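PDB 6HND: aromatic-amino-acid:2-oxoglutarate transaminase from Candida albicans, which probably catalyses transamination of aromatic amino acids, and perhaps of 2-aminoadipate, with the help of pyridoxal 5'-phosphate. Local coordinates for residues K425-V430 with E515-G520; A205-I210 with L479-D484; V225-L228 with K233-P236; L457-L462 with N487-C492. All coordinates share one frame; numbering follows the deposited sequence.

Overall arrangement
Interactions 1 and 4 belong to the C-terminal part of the chain and share its four-stranded antiparallel sheet, with centres 12 Å apart; Leu458 of interaction 4 packs on Phe516 of interaction 1. Interactions 2 and 3, with centres 14 Å apart, lie at the edge of the seven-stranded sheet of the large domain, where Tyr235 packs against Val206 and Pro207. Helix 479-482 is followed, after a short loop, by strand 488-492, so the chain passes from interaction 2 to interaction 4, whose centres are 19 Å apart. Interaction 4 comes closest to the cofactor site: the side chain of Phe489 lies about 12 Å from that of Asn252, a residue of the pyridoxal-phosphate pocket.

Interaction 1 (K425-V430 with E515-G520); sequences KGYVDV and EFFSNG
Ser518 OG makes two hydrogen bonds, one with Tyr514 O a turn earlier in its helix and one from a water whose oxygen is 2.9 Å from Ser518 OG. The same water is 2.9 Å from Tyr427 OH, near the plane of the phenol ring, and so bridges the two segments. Beside this link, Tyr427 and Phe517 form an offset stack, with ring centroids 4.4 Å apart and planes at 14°. The two side chains point in opposite directions as they overlap, so each beta carbon comes over its partner's ring: Tyr427 CB lies 3.8 Å from the Phe517 centroid, and Phe517 CB 3.6 Å from the Tyr427 centroid, nearer the rim. Tyr427 has CG opposite its carbonyl carbon (chi1 -59°), which turns the ring toward helix 499-518. Lys425 CB covers the opposite face of the tyrosine. Gly426, with its positive phi, closes a Schellman motif at the end of helix 421-424 just before Tyr427. The stack thereby joins the loop into strand 428-430, an outer strand of the C-terminal sheet, to the last turn of helix 499-518. Tyrosine suits this surface because its ring offers phenylalanine an apolar face while its hydroxyl stays among water and polar groups.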
loop_
_atom_site.group_PDB
_atom_site.type_symbol
_atom_site.label_atom_id
_atom_site.label_comp_id
_atom_site.label_asym_id
_atom_site.label_seq_id
_atom_site.Cartn_x
_atom_site.Cartn_y
_atom_site.Cartn_z
ATOM N N LYS B 425 18.096 9.051 44.403
ATOM C CA LYS B 425 19.556 9.347 44.428
ATOM C C LYS B 425 19.936 10.271 43.259
ATOM O O LYS B 425 21.079 10.747 43.244
ATOM C CB LYS B 425 20.360 8.041 44.456
ATOM C CG LYS B 425 20.162 7.220 45.724
ATOM C CD LYS B 425 21.206 6.147 45.933
ATOM C CE LYS B 425 22.547 6.671 46.416
ATOM N NZ LYS B 425 22.466 7.240 47.783
ATOM N N GLY B 426 19.038 10.517 42.305
ATOM C CA GLY B 426 19.317 11.394 41.144
ATOM C C GLY B 426 20.058 10.697 40.003
ATOM O O GLY B 426 20.591 11.391 39.162
ATOM N N TYR B 427 20.055 9.367 39.932
ATOM C CA TYR B 427 20.716 8.617 38.833
ATOM C C TYR B 427 19.854 8.718 37.566
ATOM O O TYR B 427 20.388 8.665 36.442
ATOM C CB TYR B 427 20.948 7.143 39.189
ATOM C CG TYR B 427 21.789 6.841 40.406
ATOM C CD1 TYR B 427 22.740 7.712 40.903
ATOM C CD2 TYR B 427 21.650 5.618 41.039
ATOM C CE1 TYR B 427 23.511 7.386 42.010
ATOM C CE2 TYR B 427 22.399 5.279 42.149
ATOM C CZ TYR B 427 23.338 6.161 42.636
ATOM O OH TYR B 427 24.048 5.785 43.739
ATOM N N VAL B 428 18.542 8.813 37.743
ATOM C CA VAL B 428 17.577 8.851 36.614
ATOM C C VAL B 428 16.614 10.009 36.848
ATOM O O VAL B 428 16.429 10.433 38.011
ATOM C CB VAL B 428 16.835 7.511 36.447
ATOM C CG1 VAL B 428 17.800 6.338 36.239
ATOM C CG2 VAL B 428 15.881 7.244 37.605
ATOM N N ASP B 429 16.048 10.520 35.761
ATOM C CA ASP B 429 14.958 11.526 35.789
ATOM C C ASP B 429 14.030 11.158 34.647
ATOM O O ASP B 429 14.420 10.282 33.841
ATOM C CB ASP B 429 15.485 12.957 35.654
ATOM C CG ASP B 429 14.556 14.012 36.240
ATOM O OD1 ASP B 429 13.403 13.682 36.538
ATOM O OD2 ASP B 429 15.001 15.147 36.395
ATOM N N VAL B 430 12.867 11.797 34.609
ATOM C CA VAL B 430 11.808 11.561 33.601
ATOM C C VAL B 430 11.290 12.920 33.162
ATOM O O VAL B 430 11.077 13.771 34.043
ATOM C CB VAL B 430 10.669 10.720 34.181
ATOM C CG1 VAL B 430 10.297 9.612 33.231
ATOM C CG2 VAL B 430 11.029 10.133 35.534
ATOM N N GLU B 515 21.822 -0.723 40.176
ATOM C CA GLU B 515 22.967 -1.659 40.266
ATOM C C GLU B 515 24.091 -1.104 39.405
ATOM O O GLU B 515 25.248 -1.130 39.851
ATOM C CB GLU B 515 22.614 -3.082 39.840
ATOM C CG GLU B 515 23.606 -4.127 40.362
ATOM C CD GLU B 515 23.749 -5.374 39.492
ATOM O OE1 GLU B 515 24.846 -5.564 38.881
ATOM O OE2 GLU B 515 22.764 -6.152 39.401
ATOM N N PHE B 516 23.772 -0.595 38.222
ATOM C CA PHE B 516 24.802 -0.170 37.238
ATOM C C PHE B 516 25.615 0.970 37.858
ATOM O O PHE B 516 26.872 0.918 37.787
ATOM C CB PHE B 516 24.154 0.170 35.897
ATOM C CG PHE B 516 25.074 0.809 34.895
ATOM C CD1 PHE B 516 25.932 0.040 34.132
ATOM C CD2 PHE B 516 25.032 2.166 34.672
ATOM C CE1 PHE B 516 26.770 0.625 33.198
ATOM C CE2 PHE B 516 25.865 2.754 33.740
ATOM C CZ PHE B 516 26.739 1.986 33.008
ATOM N N PHE B 517 24.932 1.934 38.484
ATOM C CA PHE B 517 25.550 3.086 39.198
ATOM C C PHE B 517 26.341 2.613 40.435
ATOM O O PHE B 517 27.512 3.044 40.599
ATOM C CB PHE B 517 24.491 4.144 39.523
ATOM C CG PHE B 517 24.343 5.210 38.457
ATOM C CD1 PHE B 517 23.673 4.943 37.267
ATOM C CD2 PHE B 517 24.921 6.463 38.625
ATOM C CE1 PHE B 517 23.543 5.917 36.294
ATOM C CE2 PHE B 517 24.805 7.433 37.648
ATOM C CZ PHE B 517 24.110 7.157 36.486
ATOM N N SER B 518 25.762 1.725 41.250
ATOM C CA SER B 518 26.415 1.109 42.441
ATOM C C SER B 518 27.718 0.405 42.019
ATOM O O SER B 518 28.703 0.490 42.779
ATOM C CB SER B 518 25.488 0.156 43.155
ATOM O OG SER B 518 24.227 0.775 43.413
ATOM N N ASN B 519 27.728 -0.222 40.835
ATOM C CA ASN B 519 28.893 -0.944 40.263
ATOM C C ASN B 519 29.955 0.023 39.713
ATOM O O ASN B 519 30.956 -0.488 39.179
ATOM C CB ASN B 519 28.468 -1.905 39.150
ATOM C CG ASN B 519 27.573 -3.023 39.631
ATOM O OD1 ASN B 519 27.349 -3.173 40.827
ATOM N ND2 ASN B 519 27.035 -3.790 38.701
ATOM N N GLY B 520 29.782 1.343 39.848
ATOM C CA GLY B 520 30.688 2.354 39.270
ATOM C C GLY B 520 30.526 2.501 37.756
ATOM O O GLY B 520 31.508 2.942 37.107
HETATM O O HOH W 1 24.382 3.165 44.984
#

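Interaction 2 (A205-I210 with L479-D484); sequences AVPVKI and LEFSKD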
loop_
_atom_site.group_PDB
_atom_site.type_symbol
_atom_site.label_atom_id
_atom_site.label_comp_id
_atom_site.label_asym_id
_atom_site.label_seq_id
_atom_site.Cartn_x
_atom_site.Cartn_y
_atom_site.Cartn_z
ATOM N N ALA B 205 19.229 14.853 5.319
ATOM C CA ALA B 205 18.669 15.163 6.652
ATOM C C ALA B 205 19.692 15.974 7.449
ATOM O O ALA B 205 20.832 15.507 7.642
ATOM C CB ALA B 205 18.323 13.886 7.361
ATOM N N VAL B 206 19.299 17.165 7.884
ATOM C CA VAL B 206 20.103 18.024 8.799
ATOM C C VAL B 206 19.391 18.029 10.148
ATOM O O VAL B 206 18.198 18.334 10.227
ATOM C CB VAL B 206 20.292 19.422 8.192
ATOM C CG1 VAL B 206 20.625 20.470 9.236
ATOM C CG2 VAL B 206 21.348 19.354 7.091
ATOM N N PRO B 207 20.098 17.610 11.215
ATOM C CA PRO B 207 19.510 17.492 12.542
ATOM C C PRO B 207 19.255 18.854 13.201
ATOM O O PRO B 207 20.077 19.726 13.087
ATOM C CB PRO B 207 20.583 16.692 13.299
ATOM C CG PRO B 207 21.879 17.144 12.661
ATOM C CD PRO B 207 21.531 17.287 11.193
ATOM N N VAL B 208 18.114 18.998 13.859
ATOM C CA VAL B 208 17.688 20.215 14.607
ATOM C C VAL B 208 17.701 19.839 16.092
ATOM O O VAL B 208 16.923 18.930 16.481
ATOM C CB VAL B 208 16.291 20.686 14.143
ATOM C CG1 VAL B 208 15.662 21.663 15.121
ATOM C CG2 VAL B 208 16.308 21.299 12.742
ATOM N N LYS B 209 18.536 20.501 16.890
ATOM C CA LYS B 209 18.759 20.149 18.318
ATOM C C LYS B 209 17.439 20.222 19.094
ATOM O O LYS B 209 16.604 21.086 18.825
ATOM C CB LYS B 209 19.784 21.061 18.999
ATOM C CG LYS B 209 21.174 21.053 18.380
ATOM C CD LYS B 209 22.252 21.667 19.262
ATOM C CE LYS B 209 23.546 21.936 18.510
ATOM N NZ LYS B 209 24.612 22.363 19.445
ATOM N N ILE B 210 17.268 19.292 20.020
ATOM C CA ILE B 210 16.124 19.262 20.959
ATOM C C ILE B 210 16.623 19.773 22.296
ATOM O O ILE B 210 17.708 19.370 22.726
ATOM C CB ILE B 210 15.555 17.845 21.054
ATOM C CG1 ILE B 210 14.674 17.550 19.838
ATOM C CG2 ILE B 210 14.814 17.663 22.369
ATOM C CD1 ILE B 210 14.332 16.103 19.712
ATOM N N LEU B 479 24.541 10.513 14.684
ATOM C CA LEU B 479 24.974 9.996 15.994
ATOM C C LEU B 479 26.027 10.931 16.594
ATOM O O LEU B 479 25.856 11.295 17.758
ATOM C CB LEU B 479 25.502 8.572 15.797
ATOM C CG LEU B 479 25.805 7.811 17.089
ATOM C CD1 LEU B 479 24.713 8.051 18.128
ATOM C CD2 LEU B 479 25.975 6.322 16.812
ATOM N N GLU B 480 27.057 11.322 15.834
ATOM C CA GLU B 480 28.143 12.202 16.347
ATOM C C GLU B 480 27.507 13.502 16.837
ATOM O O GLU B 480 27.808 13.962 17.960
ATOM C CB GLU B 480 29.210 12.475 15.278
ATOM C CG GLU B 480 30.480 11.650 15.465
ATOM C CD GLU B 480 31.188 11.885 16.794
ATOM O OE1 GLU B 480 31.515 10.885 17.452
ATOM O OE2 GLU B 480 31.374 13.075 17.185
ATOM N N PHE B 481 26.610 14.062 16.037
ATOM C CA PHE B 481 25.964 15.347 16.373
ATOM C C PHE B 481 25.269 15.265 17.736
ATOM O O PHE B 481 25.412 16.217 18.504
ATOM C CB PHE B 481 24.929 15.699 15.315
ATOM C CG PHE B 481 24.311 17.060 15.487
ATOM C CD1 PHE B 481 24.969 18.199 15.032
ATOM C CD2 PHE B 481 23.055 17.190 16.061
ATOM C CE1 PHE B 481 24.375 19.451 15.157
ATOM C CE2 PHE B 481 22.452 18.436 16.151
ATOM C CZ PHE B 481 23.114 19.566 15.705
ATOM N N SER B 482 24.523 14.185 17.991
ATOM C CA SER B 482 23.563 14.061 19.114
ATOM C C SER B 482 24.124 13.255 20.304
ATOM O O SER B 482 23.434 13.137 21.310
ATOM C CB SER B 482 22.304 13.476 18.571
ATOM O OG SER B 482 21.812 14.307 17.543
ATOM N N LYS B 483 25.337 12.741 20.193
ATOM C CA LYS B 483 26.077 11.927 21.199
ATOM C C LYS B 483 25.785 12.432 22.615
ATOM O O LYS B 483 25.368 11.618 23.476
ATOM C CB LYS B 483 27.589 12.043 20.928
ATOM C CG LYS B 483 28.390 10.755 20.939
ATOM C CD LYS B 483 29.889 10.945 21.188
ATOM C CE LYS B 483 30.556 11.945 20.264
ATOM N NZ LYS B 483 30.767 13.253 20.928
ATOM N N ASP B 484 26.050 13.718 22.856
ATOM C CA ASP B 484 26.042 14.311 24.223
ATOM C C ASP B 484 24.628 14.357 24.810
ATOM O O ASP B 484 24.555 14.473 26.010
ATOM C CB ASP B 484 26.637 15.714 24.247
ATOM C CG ASP B 484 28.138 15.718 24.031
ATOM O OD1 ASP B 484 28.793 14.699 24.384
ATOM O OD2 ASP B 484 28.631 16.736 23.502
#
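Pro207 and Phe481 stand with their CA atoms 7.8 Å apart where the end of strand 204-208 passes the short helix 479-482, and Lys209 CA is equally far from Ser482 CA. Strand 204-208 is an outermost strand of the seven-stranded mixed sheet that forms the core of the large domain in this aminotransferase fold. Val206 and Val208, on either side of Pro207 in sequence, make the backbone hydrogen bonds to strand 183-187, so a proline, which has no N-H to give, is readily accepted between them and turns its ring toward the helix. Pro207 CG lies over the centre of the Phe481 ring, 3.7 Å from the centroid and 14° off the normal, a CH-pi contact between a slim, rigid aliphatic ring and a flat aromatic one. Phe481 reaches it with CG trans to the backbone N (chi1 -174°), which carries the ring out from the helix. Ser482 OG sits at the edge of the same ring and is hydrogen-bonded to Glu188 OE1; Glu188 OE2 receives Ile210 N, so one carboxylate ties both segments together. Lys209 covers the far end of the phenylalanine with its methylenes. The extended lysine chain runs roughly perpendicular to the phenylalanine side chain, bringing Lys209 CG to 3.6 Å and Lys209 CE to 3.7 Å from Phe481 CZ.

Interaction 3 (V225-L228 with K233-P236); sequences VDLL and KHYP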
loop_
_atom_site.group_PDB
_atom_site.type_symbol
_atom_site.label_atom_id
_atom_site.label_comp_id
_atom_site.label_asym_id
_atom_site.label_seq_id
_atom_site.Cartn_x
_atom_site.Cartn_y
_atom_site.Cartn_z
ATOM N N VAL B 225 16.800 29.030 15.200
ATOM C CA VAL B 225 17.043 30.391 14.635
ATOM C C VAL B 225 18.521 30.517 14.210
ATOM O O VAL B 225 18.793 30.924 13.065
ATOM C CB VAL B 225 16.586 31.483 15.624
ATOM C CG1 VAL B 225 16.974 32.876 15.161
ATOM C CG2 VAL B 225 15.089 31.434 15.833
ATOM N N ASP B 226 19.465 30.138 15.063
ATOM C CA ASP B 226 20.909 30.288 14.769
ATOM C C ASP B 226 21.257 29.484 13.503
ATOM O O ASP B 226 21.993 30.034 12.619
ATOM C CB ASP B 226 21.763 29.893 15.975
ATOM C CG ASP B 226 23.248 30.016 15.682
ATOM O OD1 ASP B 226 23.726 31.155 15.546
ATOM O OD2 ASP B 226 23.904 28.965 15.526
ATOM N N LEU B 227 20.790 28.232 13.415
ATOM C CA LEU B 227 21.006 27.355 12.224
ATOM C C LEU B 227 20.474 28.077 10.973
ATOM O O LEU B 227 21.165 28.129 9.974
ATOM C CB LEU B 227 20.310 26.005 12.463
ATOM C CG LEU B 227 20.321 24.985 11.318
ATOM C CD1 LEU B 227 21.733 24.568 10.961
ATOM C CD2 LEU B 227 19.492 23.754 11.676
ATOM N N LEU B 228 19.292 28.673 11.043
ATOM C CA LEU B 228 18.657 29.309 9.863
ATOM C C LEU B 228 19.336 30.645 9.536
ATOM O O LEU B 228 19.530 30.915 8.358
ATOM C CB LEU B 228 17.164 29.455 10.142
ATOM C CG LEU B 228 16.372 28.158 9.995
ATOM C CD1 LEU B 228 14.876 28.394 10.214
ATOM C CD2 LEU B 228 16.611 27.550 8.627
ATOM N N LYS B 233 27.395 29.101 7.473
ATOM C CA LYS B 233 28.528 28.892 8.409
ATOM C C LYS B 233 28.500 27.452 8.921
ATOM O O LYS B 233 29.589 26.874 9.077
ATOM C CB LYS B 233 28.450 29.899 9.558
ATOM C CG LYS B 233 29.778 30.501 10.001
ATOM C CD LYS B 233 29.625 31.530 11.119
ATOM C CE LYS B 233 29.001 32.841 10.667
ATOM N NZ LYS B 233 28.561 33.677 11.815
ATOM N N HIS B 234 27.305 26.905 9.178
ATOM C CA HIS B 234 27.095 25.495 9.617
ATOM C C HIS B 234 27.272 24.501 8.456
ATOM O O HIS B 234 27.747 23.374 8.696
ATOM C CB HIS B 234 25.703 25.346 10.230
ATOM C CG HIS B 234 25.552 26.055 11.525
ATOM N ND1 HIS B 234 24.977 27.311 11.614
ATOM C CD2 HIS B 234 25.885 25.693 12.779
ATOM C CE1 HIS B 234 24.937 27.684 12.875
ATOM N NE2 HIS B 234 25.510 26.718 13.604
ATOM N N TYR B 235 26.816 24.872 7.263
ATOM C CA TYR B 235 26.594 23.952 6.116
ATOM C C TYR B 235 26.937 24.703 4.830
ATOM O O TYR B 235 26.075 24.934 3.990
ATOM C CB TYR B 235 25.168 23.370 6.177
ATOM C CG TYR B 235 24.904 22.458 7.360
ATOM C CD1 TYR B 235 25.569 21.248 7.486
ATOM C CD2 TYR B 235 24.009 22.798 8.363
ATOM C CE1 TYR B 235 25.367 20.405 8.574
ATOM C CE2 TYR B 235 23.780 21.961 9.450
ATOM C CZ TYR B 235 24.463 20.761 9.558
ATOM O OH TYR B 235 24.273 19.917 10.610
ATOM N N PRO B 236 28.218 25.100 4.629
ATOM C CA PRO B 236 28.613 25.855 3.438
ATOM C C PRO B 236 28.333 25.144 2.098
ATOM O O PRO B 236 28.210 25.844 1.100
ATOM C CB PRO B 236 30.126 26.094 3.608
ATOM C CG PRO B 236 30.562 25.073 4.655
ATOM C CD PRO B 236 29.351 24.873 5.548
#
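At the edge of the His234 ring, close to its plane, lies Asp226 OD2, while Leu227 CD1 meets the edge of the Tyr235 ring in the same in-plane way. The carboxylate is turned almost perpendicular to the imidazole, the planes being 85° apart. Asp226 OD2 approaches His234 CE1 to 3.1 Å; His234 NE2 is 3.4 Å from Asp226 OD2, but the angle is too poor for a hydrogen bond. The approach is probably electrostatic in part, the carboxylate facing the polarised C-H of the imidazole, and the nearby negative charge would tend to favour a protonated histidine. What fixes the rotation of the ring is the other nitrogen: His234 ND1 is hydrogen-bonded to the carbonyl oxygen of Asn230. The side chain of Asn230 also makes a weak hydrogen bond to Asp226 OD1, so this one residue between the segments holds both polar partners.

Further along, Leu227 CD1 touches Tyr235 CE2 at 3.6 Å and lies 4.1 Å from His234 CB. Although its CB does not point straight at that segment, Leu227 has CG opposite its backbone N (chi1 176°), which carries CD1 to the tyrosine. A branched, wholly apolar residue suits this buried place. Tyr235, the first residue to leave helical geometry, also meets the ring of Trp231 with planes at about 45°. The contact folds helix 231-234 back against helix 221-229, two short helices in the beta-alpha-beta crossover from strand 204-208 to the parallel strand 243-246 of the large-domain sheet.

Interaction 4 (L457-L462 with N487-C492); sequences LLLWKL and NFFRLC
Phe489 drives its ring among three leucines of helix 451-465, each of which touches it in a different way. Leu462 and Phe489 reach toward each other from their own backbones, and Leu462 CD1 lies over one face, 3.9 Å from the ring centroid though displaced toward the rim. Leu458 comes in at the edge instead: its CG is near the ring plane and its CD2 is 3.7 Å from Phe489 CE2. Leu459 CD1 comes in obliquely, 3.8 Å from Phe489 CE1. The first torsions and the positions on the helix together account for this. Leu458 has CG opposite its backbone N (chi1 180°), so that its branch extends to the ring edge; Leu459 shares that setting one residue on; Leu462, a turn beyond Leu458, has CG opposite the carbonyl carbon (chi1 -62°) and brings its methyl across the face. Such spacing along a helix lets flexible, branched leucines mould themselves around one flat, rigid ring. This is helix-on-sheet packing of the alpha+beta kind in the C-terminal domain: the helix and strand segments run at 39° to each other with axes 11.0 Å apart. Helix 499-518 adds to the same layer, with Leu509 on Leu462. The next strand residue, Arg490, is directed away from the leucines; its NH1 bonds Asn252 OD1, part of the pyridoxal-phosphate site, while NH2 reaches the carbonyl oxygen of Ser42 of the second subunit.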
loop_
_atom_site.group_PDB
_atom_site.type_symbol
_atom_site.label_atom_id
_atom_site.label_comp_id
_atom_site.label_asym_id
_atom_site.label_seq_id
_atom_site.Cartn_x
_atom_site.Cartn_y
_atom_site.Cartn_z
ATOM N N LEU B 457 26.480 -0.329 27.614
ATOM C CA LEU B 457 26.772 -1.209 28.767
ATOM C C LEU B 457 25.525 -1.284 29.654
ATOM O O LEU B 457 25.147 -2.402 30.039
ATOM C CB LEU B 457 27.985 -0.634 29.509
ATOM C CG LEU B 457 28.813 -1.649 30.291
ATOM C CD1 LEU B 457 29.258 -2.788 29.390
ATOM C CD2 LEU B 457 30.003 -0.978 30.953
ATOM N N LEU B 458 24.863 -0.139 29.886
ATOM C CA LEU B 458 23.626 -0.047 30.705
ATOM C C LEU B 458 22.498 -0.805 30.000
ATOM O O LEU B 458 21.689 -1.464 30.696
ATOM C CB LEU B 458 23.282 1.427 30.935
ATOM C CG LEU B 458 22.026 1.710 31.753
ATOM C CD1 LEU B 458 22.001 0.899 33.042
ATOM C CD2 LEU B 458 21.906 3.204 32.058
ATOM N N LEU B 459 22.450 -0.753 28.665
ATOM C CA LEU B 459 21.392 -1.464 27.901
ATOM C C LEU B 459 21.518 -2.972 28.176
ATOM O O LEU B 459 20.492 -3.593 28.535
ATOM C CB LEU B 459 21.506 -1.153 26.407
ATOM C CG LEU B 459 20.354 -1.688 25.549
ATOM C CD1 LEU B 459 19.017 -1.083 25.971
ATOM C CD2 LEU B 459 20.611 -1.447 24.058
ATOM N N TRP B 460 22.726 -3.540 28.062
ATOM C CA TRP B 460 22.959 -4.970 28.393
ATOM C C TRP B 460 22.411 -5.266 29.799
ATOM O O TRP B 460 21.733 -6.286 29.949
ATOM C CB TRP B 460 24.437 -5.337 28.290
ATOM C CG TRP B 460 24.940 -5.418 26.891
ATOM C CD1 TRP B 460 25.877 -4.618 26.299
ATOM C CD2 TRP B 460 24.528 -6.372 25.901
ATOM N NE1 TRP B 460 26.081 -5.023 25.009
ATOM C CE2 TRP B 460 25.263 -6.087 24.734
ATOM C CE3 TRP B 460 23.612 -7.428 25.888
ATOM C CZ2 TRP B 460 25.098 -6.826 23.564
ATOM C CZ3 TRP B 460 23.443 -8.149 24.729
ATOM C CH2 TRP B 460 24.177 -7.850 23.584
ATOM N N LYS B 461 22.658 -4.387 30.778
ATOM C CA LYS B 461 22.178 -4.545 32.180
ATOM C C LYS B 461 20.638 -4.619 32.253
ATOM O O LYS B 461 20.106 -5.478 32.992
ATOM C CB LYS B 461 22.678 -3.385 33.043
ATOM C CG LYS B 461 22.656 -3.669 34.531
ATOM C CD LYS B 461 23.345 -4.982 34.871
ATOM C CE LYS B 461 23.880 -5.028 36.273
ATOM N NZ LYS B 461 24.370 -6.385 36.582
ATOM N N LEU B 462 19.940 -3.726 31.553
ATOM C CA LEU B 462 18.452 -3.713 31.507
ATOM C C LEU B 462 17.980 -5.052 30.927
ATOM O O LEU B 462 17.072 -5.669 31.526
ATOM C CB LEU B 462 17.937 -2.555 30.638
ATOM C CG LEU B 462 18.282 -1.131 31.076
ATOM C CD1 LEU B 462 17.545 -0.148 30.203
ATOM C CD2 LEU B 462 17.935 -0.876 32.514
ATOM N N ASN B 487 21.948 10.360 26.270
ATOM C CA ASN B 487 21.914 9.712 27.616
ATOM C C ASN B 487 20.464 9.479 28.062
ATOM O O ASN B 487 20.081 9.923 29.150
ATOM C CB ASN B 487 22.709 10.520 28.649
ATOM C CG ASN B 487 22.212 11.946 28.801
ATOM O OD1 ASN B 487 21.842 12.594 27.810
ATOM N ND2 ASN B 487 22.163 12.408 30.045
ATOM N N PHE B 488 19.663 8.770 27.274
ATOM C CA PHE B 488 18.268 8.480 27.682
ATOM C C PHE B 488 17.788 7.206 27.011
ATOM O O PHE B 488 18.292 6.871 25.947
ATOM C CB PHE B 488 17.315 9.646 27.394
ATOM C CG PHE B 488 17.044 9.949 25.944
ATOM C CD1 PHE B 488 17.850 10.830 25.240
ATOM C CD2 PHE B 488 15.944 9.411 25.301
ATOM C CE1 PHE B 488 17.554 11.160 23.921
ATOM C CE2 PHE B 488 15.674 9.701 23.971
ATOM C CZ PHE B 488 16.486 10.566 23.280
ATOM N N PHE B 489 16.804 6.572 27.629
ATOM C CA PHE B 489 15.986 5.509 27.009
ATOM C C PHE B 489 14.581 6.056 26.777
ATOM O O PHE B 489 14.091 6.824 27.607
ATOM C CB PHE B 489 15.950 4.275 27.901
ATOM C CG PHE B 489 17.298 3.678 28.171
ATOM C CD1 PHE B 489 17.972 2.978 27.179
ATOM C CD2 PHE B 489 17.870 3.776 29.432
ATOM C CE1 PHE B 489 19.221 2.428 27.429
ATOM C CE2 PHE B 489 19.136 3.250 29.673
ATOM C CZ PHE B 489 19.804 2.576 28.674
ATOM N N ARG B 490 13.976 5.681 25.646
ATOM C CA ARG B 490 12.546 5.935 25.374
ATOM C C ARG B 490 11.782 4.774 25.980
ATOM O O ARG B 490 12.140 3.609 25.672
ATOM C CB ARG B 490 12.234 6.015 23.875
ATOM C CG ARG B 490 10.790 6.409 23.572
ATOM C CD ARG B 490 10.441 6.187 22.114
ATOM N NE ARG B 490 10.236 4.779 21.853
ATOM C CZ ARG B 490 9.936 4.259 20.683
ATOM N NH1 ARG B 490 9.790 5.040 19.629
ATOM N NH2 ARG B 490 9.787 2.954 20.563
ATOM N N LEU B 491 10.730 5.091 26.722
ATOM C CA LEU B 491 9.839 4.090 27.358
ATOM C C LEU B 491 8.475 4.209 26.709
ATOM O O LEU B 491 8.060 5.353 26.478
ATOM C CB LEU B 491 9.737 4.372 28.856
ATOM C CG LEU B 491 11.066 4.621 29.573
ATOM C CD1 LEU B 491 10.797 4.988 31.019
ATOM C CD2 LEU B 491 11.959 3.396 29.486
ATOM N N CYS B 492 7.850 3.074 26.398
ATOM C CA CYS B 492 6.469 3.015 25.891
ATOM C C CYS B 492 5.596 2.153 26.812
ATOM O O CYS B 492 5.942 0.972 27.010
ATOM C CB CYS B 492 6.428 2.490 24.463
ATOM S SG CYS B 492 4.728 2.403 23.852
#